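Local coordinates for MsStt7d protein (PDB 4IX3) that probably acts as an ATP-dependent, metal-binding protein kinase, here as the catalytic domain of a homolog of the state transition kinase Stt7, at residues R167-P171 against G209-Y215. Numbering follows the deposited sequence.
Sequences RDVKP and GPADPRY. With MG (magnesium ion), chain E.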
ATOM      1  N   ARG B 167       1.025 -14.650  -8.058  1.00 11.55           N
ATOM      2  CA  ARG B 167       0.203 -13.462  -8.255  1.00 11.58           C
ATOM      3  C   ARG B 167       0.979 -12.173  -8.536  1.00 11.35           C
ATOM      4  O   ARG B 167       0.413 -11.222  -9.076  1.00 14.16           O
ATOM      5  CB  ARG B 167      -0.724 -13.256  -7.052  1.00 13.13           C
ATOM      6  CG  ARG B 167      -2.194 -13.122  -7.418  1.00 14.10           C
ATOM      7  CD  ARG B 167      -2.905 -12.145  -6.496  1.00 23.74           C
ATOM      8  NE  ARG B 167      -4.174 -12.678  -6.010  1.00 35.95           N
ATOM      9  CZ  ARG B 167      -5.364 -12.327  -6.487  1.00 24.88           C
ATOM     10  NH1 ARG B 167      -5.451 -11.438  -7.467  1.00 33.68           N
ATOM     11  NH2 ARG B 167      -6.467 -12.863  -5.984  1.00 28.72           N
ATOM     12  N   ASP B 168       2.258 -12.122  -8.170  1.00 11.05           N
ATOM     13  CA  ASP B 168       3.014 -10.866  -8.338  1.00 10.76           C
ATOM     14  C   ASP B 168       4.373 -11.111  -8.969  1.00 10.77           C
ATOM     15  O   ASP B 168       5.394 -10.565  -8.559  1.00 12.38           O
ATOM     16  CB  ASP B 168       3.145 -10.108  -6.990  1.00 12.62           C
ATOM     17  CG  ASP B 168       3.449  -8.617  -7.161  1.00 12.74           C
ATOM     18  OD1 ASP B 168       3.347  -8.111  -8.292  1.00 14.12           O
ATOM     19  OD2 ASP B 168       3.822  -7.966  -6.152  1.00 13.98           O
ATOM     20  N   VAL B 169       4.340 -11.948 -10.006  1.00 10.67           N
ATOM     21  CA  VAL B 169       5.573 -12.220 -10.754  1.00 10.00           C
ATOM     22  C   VAL B 169       5.928 -10.978 -11.576  1.00 10.85           C
ATOM     23  O   VAL B 169       5.081 -10.437 -12.328  1.00 11.59           O
ATOM     24  CB  VAL B 169       5.359 -13.456 -11.655  1.00 10.25           C
ATOM     25  CG1 VAL B 169       6.519 -13.629 -12.623  1.00 11.56           C
ATOM     26  CG2 VAL B 169       5.164 -14.701 -10.802  1.00 10.74           C
ATOM     27  N   LYS B 170       7.179 -10.558 -11.464  1.00 10.64           N
ATOM     28  CA  LYS B 170       7.685  -9.408 -12.200  1.00 10.38           C
ATOM     29  C   LYS B 170       9.184  -9.318 -11.917  1.00  8.96           C
ATOM     30  O   LYS B 170       9.650  -9.889 -10.921  1.00 10.30           O
ATOM     31  CB  LYS B 170       6.961  -8.068 -11.842  1.00 11.57           C
ATOM     32  CG  LYS B 170       6.997  -7.769 -10.334  1.00 11.47           C
ATOM     33  CD  LYS B 170       6.080  -6.594 -10.055  1.00 14.08           C
ATOM     34  CE  LYS B 170       6.051  -6.191  -8.587  1.00 14.73           C
ATOM     35  NZ  LYS B 170       4.701  -5.671  -8.226  1.00 14.06           N
ATOM     36  N   PRO B 171       9.944  -8.577 -12.721  1.00 10.37           N
ATOM     37  CA  PRO B 171      11.372  -8.435 -12.469  1.00 10.97           C
ATOM     38  C   PRO B 171      11.728  -7.899 -11.067  1.00 10.68           C
ATOM     39  O   PRO B 171      12.731  -8.324 -10.479  1.00 11.38           O
ATOM     40  CB  PRO B 171      11.839  -7.537 -13.624  1.00 13.13           C
ATOM     41  CG  PRO B 171      10.885  -7.898 -14.751  1.00 12.71           C
ATOM     42  CD  PRO B 171       9.556  -7.970 -14.026  1.00 11.55           C
ATOM     43  N   GLY B 209      -8.430  -9.200  -7.400  1.00 30.39           N
ATOM     44  CA  GLY B 209      -7.597  -9.030  -6.162  1.00 27.48           C
ATOM     45  C   GLY B 209      -6.597  -7.938  -6.476  1.00 23.97           C
ATOM     46  O   GLY B 209      -6.728  -7.334  -7.555  1.00 24.73           O
ATOM     47  N   PRO B 210      -5.517  -7.803  -5.658  1.00 21.75           N
ATOM     48  CA  PRO B 210      -4.488  -6.781  -5.922  1.00 21.24           C
ATOM     49  C   PRO B 210      -3.780  -7.364  -7.148  1.00 22.07           C
ATOM     50  O   PRO B 210      -3.847  -8.564  -7.418  1.00 26.22           O
ATOM     51  CB  PRO B 210      -3.612  -6.810  -4.657  1.00 27.78           C
ATOM     52  CG  PRO B 210      -3.753  -8.233  -4.208  1.00 25.39           C
ATOM     53  CD  PRO B 210      -5.116  -8.730  -4.588  1.00 23.06           C
ATOM     54  N   ALA B 211      -3.276  -6.507  -8.001  1.00 20.58           N
ATOM     55  CA  ALA B 211      -2.591  -7.005  -9.167  1.00 17.87           C
ATOM     56  C   ALA B 211      -1.760  -5.800  -9.501  1.00 18.36           C
ATOM     57  O   ALA B 211      -2.230  -4.654  -9.411  1.00 20.32           O
ATOM     58  CB  ALA B 211      -3.574  -7.351 -10.308  1.00 20.30           C
ATOM     59  N   ASP B 212      -0.541  -6.055  -9.951  1.00 14.57           N
ATOM     60  CA  ASP B 212       0.241  -4.988 -10.506  1.00 13.69           C
ATOM     61  C   ASP B 212      -0.250  -4.849 -11.954  1.00 15.03           C
ATOM     62  O   ASP B 212      -0.153  -5.800 -12.722  1.00 14.41           O
ATOM     63  CB  ASP B 212       1.704  -5.418 -10.483  1.00 13.01           C
ATOM     64  CG  ASP B 212       2.633  -4.308 -10.890  1.00 11.98           C
ATOM     65  OD1 ASP B 212       2.274  -3.596 -11.859  1.00 12.77           O
ATOM     66  OD2 ASP B 212       3.773  -4.210 -10.367  1.00 12.65           O
ATOM     67  N   PRO B 213      -0.832  -3.688 -12.334  1.00 14.50           N
ATOM     68  CA  PRO B 213      -1.417  -3.568 -13.664  1.00 15.81           C
ATOM     69  C   PRO B 213      -0.405  -3.747 -14.788  1.00 15.27           C
ATOM     70  O   PRO B 213      -0.762  -4.102 -15.918  1.00 16.33           O
ATOM     71  CB  PRO B 213      -2.045  -2.176 -13.669  1.00 19.52           C
ATOM     72  CG  PRO B 213      -1.411  -1.464 -12.536  1.00 19.09           C
ATOM     73  CD  PRO B 213      -0.947  -2.459 -11.521  1.00 14.68           C
ATOM     74  N   ARG B 214       0.870  -3.516 -14.512  1.00 13.94           N
ATOM     75  CA  ARG B 214       1.880  -3.656 -15.547  1.00 14.11           C
ATOM     76  C   ARG B 214       2.097  -5.123 -15.950  1.00 15.15           C
ATOM     77  O   ARG B 214       2.576  -5.375 -17.074  1.00 14.60           O
ATOM     78  CB  ARG B 214       3.203  -3.083 -15.047  1.00 13.52           C
ATOM     79  CG  ARG B 214       3.152  -1.589 -14.709  1.00 14.66           C
ATOM     80  CD  ARG B 214       4.450  -1.110 -14.103  1.00 15.64           C
ATOM     81  NE  ARG B 214       4.600  -1.774 -12.806  1.00 14.66           N
ATOM     82  CZ  ARG B 214       5.709  -1.760 -12.083  1.00 14.74           C
ATOM     83  NH1 ARG B 214       6.758  -1.071 -12.497  1.00 17.83           N
ATOM     84  NH2 ARG B 214       5.759  -2.487 -10.954  1.00 16.62           N
ATOM     85  N   TYR B 215       1.787  -6.047 -15.042  1.00 12.87           N
ATOM     86  CA  TYR B 215       2.102  -7.465 -15.186  1.00 11.53           C
ATOM     87  C   TYR B 215       0.868  -8.326 -15.115  1.00 13.16           C
ATOM     88  O   TYR B 215       0.962  -9.542 -14.993  1.00 14.29           O
ATOM     89  CB  TYR B 215       3.126  -7.887 -14.132  1.00 11.31           C
ATOM     90  CG  TYR B 215       4.439  -7.139 -14.319  1.00  9.76           C
ATOM     91  CD1 TYR B 215       5.364  -7.583 -15.293  1.00 11.03           C
ATOM     92  CD2 TYR B 215       4.737  -5.952 -13.625  1.00 11.48           C
ATOM     93  CE1 TYR B 215       6.533  -6.904 -15.512  1.00 11.55           C
ATOM     94  CE2 TYR B 215       5.896  -5.260 -13.858  1.00 10.35           C
ATOM     95  CZ  TYR B 215       6.821  -5.739 -14.805  1.00 10.69           C
ATOM     96  OH  TYR B 215       7.960  -5.019 -15.054  1.00 12.38           O
TER
HETATM   97 MG    MG E 601       3.704  -7.611  -4.172  1.00 18.83          MG
HETATM   98  O   HOH W   1       0.251  -8.873 -10.544  1.00 19.12           O
HETATM   99  O   HOH W   2      -0.567  -9.018  -6.914  1.00 34.75           O
HETATM  100  O   HOH W   3       2.314  -9.127  -3.935  1.00 21.20           O
HETATM  101  O   HOH W   4       3.660  -7.384  -2.049  1.00 24.32           O
HETATM  102  O   HOH W   5       5.097  -6.164  -4.234  1.00 21.73           O
HETATM  103  O   HOH W   6       2.214  -6.291  -4.392  1.00 21.12           O
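Asp168 and Lys170 face Asp212 and Tyr215 across two irregular loops, with the CA atoms of Lys170 and Tyr215 6.6 Å apart. A water takes the amide of Asp212 and donates to the carbonyl of Arg167, bridging the backbones. Arg167 and Asp168 end the kinase HRD motif, and Lys170 follows in the catalytic loop; 209-215 lies within the activation segment and probably corresponds to its P+1 loop.

Lys170 reaches toward 209-215, its chain extended until a bend at the last torsion (chi4 -147°), which brings NZ between two carboxylates. NZ makes salt bridges to Asp168 OD1 (2.8 Å, syn lone pair) and Asp212 OD2 (2.8 Å, anti lone pair). The syn sides of Asp212 go to Arg214, which grips it side-on: NE to OD1, and NH2 to OD2 at 2.7 Å, nearly straight (168°). OD1 also accepts from the Arg214 amide, an Asx turn. Replacing Asp212 by alanine is likely to take one of two carboxylates from Lys170 NZ and the side-on partner from Arg214, leaving Asp268 to hold it.

Lys170 CB sits over the centre of the Tyr215 ring, 3.5 Å from the centroid, a CH-pi contact. Pro171 CD meets Tyr215 CE1 at 3.5 Å.

Asp168 OD2 binds magnesium at 2.0 Å, and Asp188 is a second protein ligand. Tyr215 OH bonds to Gln259 of helix 246-261. Val169 packs on the same helix, at Asp249 and Ser252. Helix 119-125 covers Pro171.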